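Local coordinates for dihydrodipicolinate reductase N-terminus domain-containing protein (Mycobacterium smegmatis, PDB 6IAQ) that acts as an NADP-binding amine dehydrogenase, probably catalysing the asymmetric reductive amination of ketones to amines, at residues I8-Y13 / P75-I80; A23-D28 / T306-V311; G100-T105 / G132-G137. All coordinates share one frame; numbering follows the deposited sequence.

Contact 1 of 3, residues I8-Y13 / P75-I80; sequences IRAVVY and PDIAVI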
ATOM      1  N   ILE A   8     -13.070  11.187 -21.845  1.00 38.49           N
ATOM      2  CA  ILE A   8     -12.424  12.270 -21.036  1.00 38.66           C
ATOM      3  C   ILE A   8     -11.732  13.241 -21.996  1.00 32.78           C
ATOM      4  O   ILE A   8     -10.941  12.783 -22.861  1.00 35.88           O
ATOM      5  CB  ILE A   8     -11.438  11.685 -20.001  1.00 40.03           C
ATOM      6  CG1 ILE A   8     -12.185  10.875 -18.932  1.00 39.16           C
ATOM      7  CG2 ILE A   8     -10.556  12.776 -19.405  1.00 43.58           C
ATOM      8  CD1 ILE A   8     -11.289   9.964 -18.111  1.00 41.12           C
ATOM      9  N   ARG A   9     -11.990  14.526 -21.806  1.00 34.27           N
ATOM     10  CA  ARG A   9     -11.352  15.617 -22.590  1.00 34.54           C
ATOM     11  C   ARG A   9     -10.402  16.351 -21.633  1.00 34.04           C
ATOM     12  O   ARG A   9     -10.862  16.836 -20.568  1.00 31.22           O
ATOM     13  CB  ARG A   9     -12.421  16.511 -23.242  1.00 36.99           C
ATOM     14  CG  ARG A   9     -13.312  15.785 -24.251  1.00 37.90           C
ATOM     15  CD  ARG A   9     -14.556  16.576 -24.638  1.00 37.35           C
ATOM     16  NE  ARG A   9     -14.199  17.794 -25.349  1.00 37.12           N
ATOM     17  CZ  ARG A   9     -14.166  19.023 -24.838  1.00 33.76           C
ATOM     18  NH1 ARG A   9     -14.542  19.266 -23.586  1.00 34.47           N
ATOM     19  NH2 ARG A   9     -13.840  20.037 -25.630  1.00 34.63           N
ATOM     20  N   ALA A  10      -9.120  16.404 -21.977  1.00 29.63           N
ATOM     21  CA  ALA A  10      -8.064  16.944 -21.076  1.00 35.89           C
ATOM     22  C   ALA A  10      -7.326  18.131 -21.718  1.00 33.13           C
ATOM     23  O   ALA A  10      -7.130  18.104 -22.951  1.00 36.13           O
ATOM     24  CB  ALA A  10      -7.098  15.834 -20.735  1.00 33.67           C
ATOM     25  N   VAL A  11      -6.926  19.096 -20.896  1.00 33.97           N
ATOM     26  CA  VAL A  11      -5.956  20.166 -21.256  1.00 36.57           C
ATOM     27  C   VAL A  11      -4.638  19.875 -20.520  1.00 34.49           C
ATOM     28  O   VAL A  11      -4.673  19.668 -19.288  1.00 30.92           O
ATOM     29  CB  VAL A  11      -6.515  21.562 -20.933  1.00 35.67           C
ATOM     30  CG1 VAL A  11      -5.418  22.636 -20.866  1.00 35.47           C
ATOM     31  CG2 VAL A  11      -7.559  21.965 -21.976  1.00 35.72           C
ATOM     32  N   VAL A  12      -3.525  19.807 -21.252  1.00 35.94           N
ATOM     33  CA  VAL A  12      -2.189  19.599 -20.615  1.00 36.47           C
ATOM     34  C   VAL A  12      -1.631  20.998 -20.325  1.00 33.14           C
ATOM     35  O   VAL A  12      -1.429  21.803 -21.265  1.00 31.65           O
ATOM     36  CB  VAL A  12      -1.253  18.616 -21.355  1.00 43.54           C
ATOM     37  CG1 VAL A  12      -1.937  17.841 -22.479  1.00 49.75           C
ATOM     38  CG2 VAL A  12       0.037  19.221 -21.837  1.00 45.27           C
ATOM     39  N   TYR A  13      -1.583  21.327 -19.040  1.00 29.03           N
ATOM     40  CA  TYR A  13      -1.231  22.639 -18.483  1.00 29.83           C
ATOM     41  C   TYR A  13       0.256  22.600 -18.101  1.00 35.80           C
ATOM     42  O   TYR A  13       0.615  22.001 -17.041  1.00 33.69           O
ATOM     43  CB  TYR A  13      -2.180  22.931 -17.324  1.00 30.83           C
ATOM     44  CG  TYR A  13      -2.395  24.377 -16.974  1.00 30.05           C
ATOM     45  CD1 TYR A  13      -1.403  25.329 -17.163  1.00 31.87           C
ATOM     46  CD2 TYR A  13      -3.584  24.786 -16.408  1.00 29.33           C
ATOM     47  CE1 TYR A  13      -1.587  26.640 -16.772  1.00 29.60           C
ATOM     48  CE2 TYR A  13      -3.793  26.103 -16.041  1.00 32.54           C
ATOM     49  CZ  TYR A  13      -2.795  27.037 -16.241  1.00 29.64           C
ATOM     50  OH  TYR A  13      -2.982  28.334 -15.869  1.00 31.89           O
ATOM     51  N   PRO A  75     -12.612  21.474 -20.850  1.00 32.46           N
ATOM     52  CA  PRO A  75     -12.217  20.088 -20.640  1.00 32.82           C
ATOM     53  C   PRO A  75     -12.795  19.531 -19.331  1.00 32.41           C
ATOM     54  O   PRO A  75     -13.147  20.292 -18.461  1.00 28.78           O
ATOM     55  CB  PRO A  75     -10.683  20.199 -20.561  1.00 33.64           C
ATOM     56  CG  PRO A  75     -10.464  21.551 -19.905  1.00 33.24           C
ATOM     57  CD  PRO A  75     -11.525  22.417 -20.551  1.00 33.25           C
ATOM     58  N   ASP A  76     -12.818  18.208 -19.209  1.00 35.24           N
ATOM     59  CA  ASP A  76     -13.171  17.494 -17.951  1.00 36.24           C
ATOM     60  C   ASP A  76     -12.053  17.654 -16.921  1.00 38.89           C
ATOM     61  O   ASP A  76     -12.351  17.545 -15.712  1.00 37.39           O
ATOM     62  CB  ASP A  76     -13.375  16.000 -18.214  1.00 37.80           C
ATOM     63  CG  ASP A  76     -14.532  15.754 -19.157  1.00 36.57           C
ATOM     64  OD1 ASP A  76     -15.616  16.068 -18.758  1.00 37.26           O
ATOM     65  OD2 ASP A  76     -14.304  15.289 -20.304  1.00 40.03           O
ATOM     66  N   ILE A  77     -10.813  17.842 -17.382  1.00 32.34           N
ATOM     67  CA  ILE A  77      -9.618  17.795 -16.487  1.00 34.92           C
ATOM     68  C   ILE A  77      -8.488  18.641 -17.099  1.00 30.73           C
ATOM     69  O   ILE A  77      -8.191  18.501 -18.329  1.00 29.79           O
ATOM     70  CB  ILE A  77      -9.169  16.337 -16.211  1.00 31.39           C
ATOM     71  CG1 ILE A  77      -8.107  16.245 -15.106  1.00 33.06           C
ATOM     72  CG2 ILE A  77      -8.689  15.675 -17.489  1.00 30.61           C
ATOM     73  CD1 ILE A  77      -8.637  16.293 -13.728  1.00 35.58           C
ATOM     74  N   ALA A  78      -7.872  19.444 -16.242  1.00 26.59           N
ATOM     75  CA  ALA A  78      -6.570  20.102 -16.490  1.00 32.01           C
ATOM     76  C   ALA A  78      -5.494  19.296 -15.757  1.00 29.67           C
ATOM     77  O   ALA A  78      -5.656  19.028 -14.560  1.00 35.95           O
ATOM     78  CB  ALA A  78      -6.602  21.522 -15.984  1.00 27.08           C
ATOM     79  N   VAL A  79      -4.462  18.897 -16.486  1.00 31.62           N
ATOM     80  CA  VAL A  79      -3.343  18.042 -16.002  1.00 30.18           C
ATOM     81  C   VAL A  79      -2.111  18.957 -15.880  1.00 31.61           C
ATOM     82  O   VAL A  79      -1.604  19.370 -16.909  1.00 32.90           O
ATOM     83  CB  VAL A  79      -3.135  16.865 -16.958  1.00 33.71           C
ATOM     84  CG1 VAL A  79      -2.054  15.945 -16.454  1.00 34.38           C
ATOM     85  CG2 VAL A  79      -4.447  16.101 -17.190  1.00 35.72           C
ATOM     86  N   ILE A  80      -1.777  19.379 -14.666  1.00 30.79           N
ATOM     87  CA  ILE A  80      -0.861  20.518 -14.419  1.00 29.60           C
ATOM     88  C   ILE A  80       0.510  19.983 -13.985  1.00 32.46           C
ATOM     89  O   ILE A  80       0.608  19.295 -12.945  1.00 27.36           O
ATOM     90  CB  ILE A  80      -1.430  21.476 -13.378  1.00 27.61           C
ATOM     91  CG1 ILE A  80      -2.865  21.904 -13.737  1.00 28.89           C
ATOM     92  CG2 ILE A  80      -0.506  22.683 -13.228  1.00 29.39           C
ATOM     93  CD1 ILE A  80      -3.509  22.768 -12.682  1.00 30.13           C
TER
HETATM   94  O   HOH W   1     -15.558  17.619 -21.892  1.00 43.12           O

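Contact 2 of 3, residues A23-D28 / T306-V311; sequences AGMLLD and TCTQMV. With NAP (NADP nicotinamide-adenine-dinucleotide phosphate), chain F.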
ATOM      1  N   ALA A  23       1.559  13.372 -21.419  1.00 35.88           N
ATOM      2  CA  ALA A  23       0.773  13.534 -22.660  1.00 35.32           C
ATOM      3  C   ALA A  23       0.697  12.188 -23.384  1.00 36.22           C
ATOM      4  O   ALA A  23      -0.420  11.765 -23.731  1.00 38.37           O
ATOM      5  CB  ALA A  23       1.363  14.636 -23.510  1.00 39.69           C
ATOM      6  N   GLY A  24       1.825  11.503 -23.550  1.00 33.43           N
ATOM      7  CA  GLY A  24       1.918  10.204 -24.231  1.00 35.08           C
ATOM      8  C   GLY A  24       1.106   9.143 -23.498  1.00 40.76           C
ATOM      9  O   GLY A  24       0.444   8.320 -24.184  1.00 38.10           O
ATOM     10  N   MET A  25       1.133   9.155 -22.158  1.00 37.03           N
ATOM     11  CA  MET A  25       0.350   8.196 -21.340  1.00 35.29           C
ATOM     12  C   MET A  25      -1.145   8.518 -21.501  1.00 37.66           C
ATOM     13  O   MET A  25      -1.922   7.580 -21.577  1.00 39.45           O
ATOM     14  CB  MET A  25       0.726   8.261 -19.857  1.00 34.31           C
ATOM     15  CG  MET A  25       2.123   7.756 -19.549  1.00 34.37           C
ATOM     16  SD  MET A  25       2.584   8.089 -17.833  1.00 31.63           S
ATOM     17  CE  MET A  25       4.189   7.311 -17.825  1.00 29.91           C
ATOM     18  N   LEU A  26      -1.543   9.788 -21.532  1.00 38.86           N
ATOM     19  CA  LEU A  26      -2.972  10.179 -21.719  1.00 39.78           C
ATOM     20  C   LEU A  26      -3.467   9.563 -23.040  1.00 40.39           C
ATOM     21  O   LEU A  26      -4.526   8.914 -23.055  1.00 40.41           O
ATOM     22  CB  LEU A  26      -3.136  11.701 -21.747  1.00 39.32           C
ATOM     23  CG  LEU A  26      -2.892  12.454 -20.443  1.00 36.94           C
ATOM     24  CD1 LEU A  26      -2.949  13.960 -20.676  1.00 35.33           C
ATOM     25  CD2 LEU A  26      -3.872  12.055 -19.368  1.00 35.99           C
ATOM     26  N   LEU A  27      -2.703   9.711 -24.111  1.00 44.99           N
ATOM     27  CA  LEU A  27      -3.069   9.171 -25.448  1.00 43.95           C
ATOM     28  C   LEU A  27      -3.188   7.638 -25.369  1.00 46.26           C
ATOM     29  O   LEU A  27      -4.198   7.112 -25.841  1.00 43.85           O
ATOM     30  CB  LEU A  27      -2.023   9.629 -26.465  1.00 46.69           C
ATOM     31  CG  LEU A  27      -1.963  11.140 -26.689  1.00 44.89           C
ATOM     32  CD1 LEU A  27      -0.811  11.494 -27.604  1.00 50.48           C
ATOM     33  CD2 LEU A  27      -3.266  11.639 -27.273  1.00 48.07           C
ATOM     34  N   ASP A  28      -2.247   6.952 -24.717  1.00 43.11           N
ATOM     35  CA  ASP A  28      -2.282   5.479 -24.503  1.00 46.57           C
ATOM     36  C   ASP A  28      -3.560   5.059 -23.761  1.00 44.53           C
ATOM     37  O   ASP A  28      -4.018   3.953 -24.025  1.00 49.97           O
ATOM     38  CB  ASP A  28      -1.055   4.976 -23.742  1.00 48.56           C
ATOM     39  CG  ASP A  28       0.226   5.010 -24.570  1.00 52.19           C
ATOM     40  OD1 ASP A  28       0.126   5.286 -25.784  1.00 52.66           O
ATOM     41  OD2 ASP A  28       1.329   4.770 -24.006  1.00 44.59           O
ATOM     42  N   THR A 306       5.941   9.353 -11.049  1.00 26.39           N
ATOM     43  CA  THR A 306       5.377  10.718 -10.936  1.00 25.57           C
ATOM     44  C   THR A 306       4.211  10.829 -11.931  1.00 26.92           C
ATOM     45  O   THR A 306       3.088  11.255 -11.564  1.00 25.52           O
ATOM     46  CB  THR A 306       6.426  11.788 -11.227  1.00 26.52           C
ATOM     47  OG1 THR A 306       7.384  11.822 -10.181  1.00 27.90           O
ATOM     48  CG2 THR A 306       5.820  13.160 -11.406  1.00 32.76           C
ATOM     49  N   CYS A 307       4.457  10.407 -13.157  1.00 26.69           N
ATOM     50  CA  CYS A 307       3.555  10.638 -14.326  1.00 27.32           C
ATOM     51  C   CYS A 307       2.414   9.613 -14.298  1.00 31.21           C
ATOM     52  O   CYS A 307       1.258  10.025 -14.462  1.00 27.17           O
ATOM     53  CB  CYS A 307       4.384  10.589 -15.600  1.00 26.66           C
ATOM     54  SG  CYS A 307       5.605  11.928 -15.611  1.00 28.40           S
ATOM     55  N   THR A 308       2.713   8.332 -14.043  1.00 25.67           N
ATOM     56  CA  THR A 308       1.680   7.256 -13.980  1.00 28.92           C
ATOM     57  C   THR A 308       0.700   7.564 -12.859  1.00 27.03           C
ATOM     58  O   THR A 308      -0.491   7.343 -13.059  1.00 30.40           O
ATOM     59  CB  THR A 308       2.248   5.854 -13.745  1.00 29.22           C
ATOM     60  OG1 THR A 308       2.925   5.840 -12.476  1.00 28.48           O
ATOM     61  CG2 THR A 308       3.123   5.433 -14.899  1.00 31.70           C
ATOM     62  N   GLN A 309       1.162   8.087 -11.726  1.00 26.66           N
ATOM     63  CA  GLN A 309       0.235   8.325 -10.601  1.00 25.43           C
ATOM     64  C   GLN A 309      -0.720   9.465 -10.943  1.00 29.95           C
ATOM     65  O   GLN A 309      -1.930   9.298 -10.698  1.00 27.87           O
ATOM     66  CB  GLN A 309       1.007   8.495  -9.307  1.00 23.77           C
ATOM     67  CG  GLN A 309       1.578   7.162  -8.829  1.00 24.04           C
ATOM     68  CD  GLN A 309       2.323   7.339  -7.541  1.00 22.83           C
ATOM     69  OE1 GLN A 309       1.745   7.281  -6.466  1.00 26.35           O
ATOM     70  NE2 GLN A 309       3.611   7.580  -7.651  1.00 24.74           N
ATOM     71  N   MET A 310      -0.230  10.574 -11.504  1.00 29.79           N
ATOM     72  CA  MET A 310      -1.125  11.693 -11.897  1.00 28.29           C
ATOM     73  C   MET A 310      -2.125  11.176 -12.933  1.00 23.85           C
ATOM     74  O   MET A 310      -3.296  11.490 -12.819  1.00 30.96           O
ATOM     75  CB  MET A 310      -0.362  12.905 -12.463  1.00 29.16           C
ATOM     76  CG  MET A 310      -1.309  14.031 -12.841  1.00 30.67           C
ATOM     77  SD  MET A 310      -0.518  15.685 -12.878  1.00 32.72           S
ATOM     78  CE  MET A 310       0.585  15.345 -14.241  1.00 27.72           C
ATOM     79  N   VAL A 311      -1.686  10.424 -13.922  1.00 26.52           N
ATOM     80  CA  VAL A 311      -2.580   9.891 -14.992  1.00 25.79           C
ATOM     81  C   VAL A 311      -3.627   8.967 -14.366  1.00 30.52           C
ATOM     82  O   VAL A 311      -4.836   9.202 -14.606  1.00 28.43           O
ATOM     83  CB  VAL A 311      -1.775   9.217 -16.106  1.00 31.26           C
ATOM     84  CG1 VAL A 311      -2.663   8.449 -17.083  1.00 33.34           C
ATOM     85  CG2 VAL A 311      -0.933  10.247 -16.847  1.00 31.75           C
TER
HETATM   86  PA  NAP F 402       9.850  21.816 -16.368  1.00 26.75           P
HETATM   87  O1A NAP F 402      10.359  20.897 -17.376  1.00 26.25           O
HETATM   88  O2A NAP F 402      10.578  23.128 -15.951  1.00 25.71           O
HETATM   89  O5B NAP F 402       8.329  22.191 -16.829  1.00 29.38           O
HETATM   90  C5B NAP F 402       7.596  23.292 -16.274  1.00 29.66           C
HETATM   91  C4B NAP F 402       6.633  23.801 -17.338  1.00 32.85           C
HETATM   92  O4B NAP F 402       5.813  24.853 -16.835  1.00 33.64           O
HETATM   93  C3B NAP F 402       7.310  24.357 -18.619  1.00 34.37           C
HETATM   94  O3B NAP F 402       6.644  23.669 -19.706  1.00 34.47           O
HETATM   95  C2B NAP F 402       6.965  25.843 -18.684  1.00 38.56           C
HETATM   96  O2B NAP F 402       6.655  26.316 -20.014  1.00 41.17           O
HETATM   97  C1B NAP F 402       5.666  25.804 -17.939  1.00 33.78           C
HETATM   98  N9A NAP F 402       5.199  27.046 -17.327  1.00 37.01           N
HETATM   99  C8A NAP F 402       5.796  27.824 -16.402  1.00 33.26           C
HETATM  100  N7A NAP F 402       4.953  28.809 -16.071  1.00 34.98           N
HETATM  101  C5A NAP F 402       3.791  28.593 -16.731  1.00 37.22           C
HETATM  102  C6A NAP F 402       2.450  29.224 -16.836  1.00 38.30           C
HETATM  103  N6A NAP F 402       2.155  30.318 -16.146  1.00 40.84           N
HETATM  104  N1A NAP F 402       1.548  28.677 -17.649  1.00 37.82           N
HETATM  105  C2A NAP F 402       1.776  27.560 -18.371  1.00 38.14           C
HETATM  106  N3A NAP F 402       2.963  26.912 -18.341  1.00 37.50           N
HETATM  107  C4A NAP F 402       3.958  27.431 -17.567  1.00 34.81           C
HETATM  108  O3  NAP F 402       9.599  21.058 -14.930  1.00 27.67           O
HETATM  109  PN  NAP F 402       9.008  19.520 -14.748  1.00 25.24           P
HETATM  110  O1N NAP F 402      10.086  18.513 -14.485  1.00 27.32           O
HETATM  111  O2N NAP F 402       8.019  19.205 -15.814  1.00 24.96           O
HETATM  112  O5D NAP F 402       8.303  19.905 -13.365  1.00 24.22           O
HETATM  113  C5D NAP F 402       7.157  20.752 -13.214  1.00 25.52           C
HETATM  114  C4D NAP F 402       6.681  20.900 -11.796  1.00 26.50           C
HETATM  115  O4D NAP F 402       6.209  19.588 -11.346  1.00 27.28           O
HETATM  116  C3D NAP F 402       7.778  21.390 -10.893  1.00 25.18           C
HETATM  117  O3D NAP F 402       7.327  22.359  -9.963  1.00 23.76           O
HETATM  118  C2D NAP F 402       8.210  20.112 -10.162  1.00 25.39           C
HETATM  119  O2D NAP F 402       8.808  20.451  -8.903  1.00 24.89           O
HETATM  120  C1D NAP F 402       6.867  19.328 -10.108  1.00 26.95           C
HETATM  121  N1N NAP F 402       7.083  17.876  -9.969  1.00 23.74           N
HETATM  122  C2N NAP F 402       6.432  17.250  -9.008  1.00 24.60           C
HETATM  123  C3N NAP F 402       6.656  15.895  -8.805  1.00 24.38           C
HETATM  124  C7N NAP F 402       5.894  15.125  -7.748  1.00 26.19           C
HETATM  125  O7N NAP F 402       6.279  13.975  -7.541  1.00 26.83           O
HETATM  126  N7N NAP F 402       4.838  15.660  -7.111  1.00 24.85           N
HETATM  127  C4N NAP F 402       7.554  15.223  -9.634  1.00 22.74           C
HETATM  128  C5N NAP F 402       8.224  15.905 -10.645  1.00 23.77           C
HETATM  129  C6N NAP F 402       7.950  17.243 -10.780  1.00 22.34           C
HETATM  130  P2B NAP F 402       7.731  26.314 -21.195  1.00 38.72           P
HETATM  131  O1X NAP F 402       8.024  24.889 -21.567  1.00 35.82           O
HETATM  132  O2X NAP F 402       6.978  26.894 -22.391  1.00 37.48           O
HETATM  133  O3X NAP F 402       8.820  27.163 -20.532  1.00 43.32           O

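Contact 3 of 3, residues G100-T105 / G132-G137; sequences GVNAVT and GATLTG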
ATOM      1  N   GLY A 100     -14.731  26.124 -13.452  1.00 32.80           N
ATOM      2  CA  GLY A 100     -15.290  24.814 -13.062  1.00 36.52           C
ATOM      3  C   GLY A 100     -14.526  23.636 -13.634  1.00 35.70           C
ATOM      4  O   GLY A 100     -15.138  22.555 -13.824  1.00 39.14           O
ATOM      5  N   VAL A 101     -13.220  23.778 -13.880  1.00 35.02           N
ATOM      6  CA  VAL A 101     -12.413  22.697 -14.517  1.00 32.00           C
ATOM      7  C   VAL A 101     -11.685  21.923 -13.408  1.00 31.99           C
ATOM      8  O   VAL A 101     -10.965  22.554 -12.575  1.00 30.55           O
ATOM      9  CB  VAL A 101     -11.448  23.258 -15.581  1.00 33.69           C
ATOM     10  CG1 VAL A 101     -10.459  22.212 -16.042  1.00 33.96           C
ATOM     11  CG2 VAL A 101     -12.203  23.832 -16.786  1.00 34.47           C
ATOM     12  N   ASN A 102     -11.909  20.603 -13.362  1.00 30.64           N
ATOM     13  CA  ASN A 102     -11.186  19.687 -12.435  1.00 31.67           C
ATOM     14  C   ASN A 102      -9.689  19.815 -12.733  1.00 32.55           C
ATOM     15  O   ASN A 102      -9.320  19.955 -13.927  1.00 32.03           O
ATOM     16  CB  ASN A 102     -11.603  18.235 -12.622  1.00 31.36           C
ATOM     17  CG  ASN A 102     -13.082  17.997 -12.355  1.00 34.68           C
ATOM     18  OD1 ASN A 102     -13.568  18.280 -11.263  1.00 28.76           O
ATOM     19  ND2 ASN A 102     -13.791  17.469 -13.342  1.00 30.80           N
ATOM     20  N   ALA A 103      -8.850  19.754 -11.708  1.00 31.96           N
ATOM     21  CA  ALA A 103      -7.384  19.866 -11.888  1.00 32.60           C
ATOM     22  C   ALA A 103      -6.677  18.796 -11.055  1.00 31.46           C
ATOM     23  O   ALA A 103      -6.960  18.670  -9.864  1.00 30.98           O
ATOM     24  CB  ALA A 103      -6.897  21.260 -11.544  1.00 34.03           C
ATOM     25  N   VAL A 104      -5.804  18.045 -11.714  1.00 32.02           N
ATOM     26  CA  VAL A 104      -4.789  17.189 -11.044  1.00 32.64           C
ATOM     27  C   VAL A 104      -3.437  17.884 -11.295  1.00 29.30           C
ATOM     28  O   VAL A 104      -3.219  18.351 -12.424  1.00 27.98           O
ATOM     29  CB  VAL A 104      -4.919  15.748 -11.574  1.00 34.95           C
ATOM     30  CG1 VAL A 104      -4.529  15.616 -13.040  1.00 37.25           C
ATOM     31  CG2 VAL A 104      -4.171  14.773 -10.704  1.00 40.17           C
ATOM     32  N   THR A 105      -2.621  18.050 -10.264  1.00 29.02           N
ATOM     33  CA  THR A 105      -1.348  18.806 -10.360  1.00 31.81           C
ATOM     34  C   THR A 105      -0.206  18.066  -9.655  1.00 30.37           C
ATOM     35  O   THR A 105      -0.460  17.434  -8.611  1.00 27.40           O
ATOM     36  CB  THR A 105      -1.508  20.220  -9.800  1.00 28.42           C
ATOM     37  OG1 THR A 105      -0.293  20.944 -10.015  1.00 27.77           O
ATOM     38  CG2 THR A 105      -1.854  20.267  -8.333  1.00 28.57           C
ATOM     39  N   GLY A 132     -18.183  23.247  -8.812  1.00 37.47           N
ATOM     40  CA  GLY A 132     -18.316  21.784  -8.947  1.00 37.88           C
ATOM     41  C   GLY A 132     -17.001  21.084  -9.292  1.00 35.99           C
ATOM     42  O   GLY A 132     -17.055  19.891  -9.621  1.00 33.36           O
ATOM     43  N   ALA A 133     -15.859  21.769  -9.199  1.00 34.43           N
ATOM     44  CA  ALA A 133     -14.544  21.242  -9.631  1.00 32.98           C
ATOM     45  C   ALA A 133     -13.802  20.604  -8.444  1.00 30.90           C
ATOM     46  O   ALA A 133     -13.879  21.136  -7.291  1.00 28.23           O
ATOM     47  CB  ALA A 133     -13.709  22.344 -10.253  1.00 33.82           C
ATOM     48  N   THR A 134     -13.050  19.541  -8.736  1.00 28.08           N
ATOM     49  CA  THR A 134     -12.086  18.914  -7.781  1.00 32.05           C
ATOM     50  C   THR A 134     -10.653  19.369  -8.113  1.00 29.03           C
ATOM     51  O   THR A 134     -10.293  19.328  -9.310  1.00 28.71           O
ATOM     52  CB  THR A 134     -12.206  17.387  -7.796  1.00 35.91           C
ATOM     53  OG1 THR A 134     -13.570  17.032  -7.504  1.00 35.29           O
ATOM     54  CG2 THR A 134     -11.230  16.746  -6.820  1.00 35.99           C
ATOM     55  N   LEU A 135      -9.891  19.788  -7.104  1.00 24.48           N
ATOM     56  CA  LEU A 135      -8.429  20.060  -7.214  1.00 29.04           C
ATOM     57  C   LEU A 135      -7.672  19.038  -6.349  1.00 27.33           C
ATOM     58  O   LEU A 135      -8.016  18.879  -5.152  1.00 30.09           O
ATOM     59  CB  LEU A 135      -8.095  21.474  -6.739  1.00 27.40           C
ATOM     60  CG  LEU A 135      -8.957  22.616  -7.277  1.00 30.07           C
ATOM     61  CD1 LEU A 135      -8.513  23.919  -6.644  1.00 28.93           C
ATOM     62  CD2 LEU A 135      -8.915  22.728  -8.792  1.00 35.42           C
ATOM     63  N   THR A 136      -6.681  18.360  -6.927  1.00 29.67           N
ATOM     64  CA  THR A 136      -5.904  17.289  -6.229  1.00 28.44           C
ATOM     65  C   THR A 136      -4.417  17.401  -6.584  1.00 26.37           C
ATOM     66  O   THR A 136      -4.097  17.337  -7.778  1.00 27.66           O
ATOM     67  CB  THR A 136      -6.441  15.902  -6.592  1.00 30.71           C
ATOM     68  OG1 THR A 136      -7.796  15.800  -6.128  1.00 30.94           O
ATOM     69  CG2 THR A 136      -5.592  14.791  -6.002  1.00 35.01           C
ATOM     70  N   GLY A 137      -3.571  17.574  -5.582  1.00 23.53           N
ATOM     71  CA  GLY A 137      -2.114  17.388  -5.691  1.00 29.47           C
ATOM     72  C   GLY A 137      -1.736  15.925  -5.620  1.00 30.45           C
ATOM     73  O   GLY A 137      -2.121  15.255  -4.633  1.00 29.63           O
TER
HETATM   74  O   HOH W   2     -15.692  17.271 -10.095  1.00 33.57           O

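Contact 1 of 3, residues I8-Y13 / P75-I80
Two neighbouring parallel strands of the NADP-binding Rossmann fold meet here: 9-13, the first strand of the chain, and 77-80. Strand 32-37 lies along the other edge of 9-13. The backbones join in the usual parallel ladder. V11 N reaches I77 O at 2.9 Å, and V11 O takes V79 N at 2.9 Å. That second bond is nearly straight, at 171°, and runs almost along the C=O axis. Y13 N closes the ladder on V79 O at 2.9 Å, from above the carbonyl plane.

The strand entry is held differently. D76 N gives to R9 O at 2.7 Å, and I77 N adds a weak bond to the same oxygen. D76 returns the grip through its carboxylate: OD2 accepts R9 N at 2.9 Å on its anti lone pair. Water 1 bridges R9 NH1 and D76 OD2. The two charged planes stand 84° apart and do not pair directly. The guanidinium itself bonds to T73 O and H74 O.

On the face of A10 and V79, A10 CB meets I77 CG2 at 3.6 Å. On the face of V11 and Y13, V11 CG2 lies 3.6 Å from P75 CG, and helices 66-73 and 86-98 cover this side. Y13, which also touches the NADP, lies alongside I80, with Y13 CB 3.8 Å from I80 CG1 and A78 CB at the edge of its ring.

Contact 2 of 3, residues A23-D28 / T306-V311
Apolar packing alone joins these two helix segments; no hydrogen bond crosses between them. M25 carries most of it. Its CG stands anti to the carbonyl carbon (chi1 -68°), and the chain runs fully extended beyond it. This sends the thioether across to the other helix. M25 SD rests 3.8 Å from C307 CB, and M25 CE touches T308 CG2 at 3.6 Å. Nearer the backbone, M25 CB packs on V311 CG2 at 4.0 Å. L26 CD2 meets the same V311 CG2 more loosely, at 4.3 Å.

Polar groups find partners beyond the pair. T308 OG1 bonds to T155 O of the second subunit, whose H157 also packs on M25.

The cofactor lies against T306, which takes no part in the packing against 23-28. T306 CG2 comes within 3.2 Å of NAP C4N, the nicotinamide carbon that takes part in hydride transfer in NADP enzymes. T306 OG1 bonds back to T302 O.

The contact ties the first helix of the Rossmann domain to helix 302-312, from the C-terminal part of the chain. The segment axes pass 10.0 Å apart at 45°. C307 also packs on M18, I21 and V22 of helix 17-28, while Q309 faces helix 141-153.

Contact 3 of 3, residues G100-T105 / G132-G137
The carboxamide of N102 is the one flat side-chain group in this contact. In its plane, OD1 accepts T134 N at 2.9 Å, on a lone pair and nearly straight (171°). ND2 gives to D76 O, just ahead of strand 77-80. The carboxamide thus links 134-137 to the residue leading into 77-80, in the Rossmann sheet. The N102 side chain also touches I318 of helix 314-319. Its CG is anti to the carbonyl carbon, chi1 -61°, which places OD1 to stand in for a backbone acceptor. Water 2 sits 2.6 Å from N102 OD1 and also lies by G132 O. The water can donate to both, though other acceptors nearby compete for its two protons.

The strands belong to a beta-alpha-beta crossover, joined through helix 118-130, and run within 3° of parallel. A103 N bonds to T134 O at 2.8 Å. A103 O takes T136 N at 3.0 Å, and T105 N reaches T136 O at 3.0 Å. G100 and G132 each have positive phi and end the preceding helix in a Schellman motif.

V104 and T136 share the face covered by helix 314-319. On the other face A103 CB meets L135 CD2 at 3.7 Å, and L135 continues onto L124 and A128 of helix 118-130. Near the strand starts, A133 CB points across to V101 O at 3.6 Å. At the far end T105 CG2, in the crowded position between backbone N and carbonyl carbon, lies 3.7 Å from T136 O.

Overall arrangement
Contacts 1 and 3 are neighbours in one parallel sheet, their centres about 9 Å apart. Strands 77-80 and 102-105 join them: A78 N lies 2.8 Å from N102 O, a probable hydrogen bond. Contact 2 packs against the sheet through M310. M310 CE meets V79 CG1 of contact 1 at 3.5 Å, and M310 CG meets V104 CG1 of contact 3 at 3.6 Å. M310 thus touches one strand of each pair, 77-80 and 102-105. Contacts 1 and 2 reach the cofactor; contact 3 lies further back. The side chain of Y13 in contact 1 is about 4 Å from NADP, T306 in contact 2 touches its nicotinamide, and the side chain of T105 in contact 3 stands about 7 Å away.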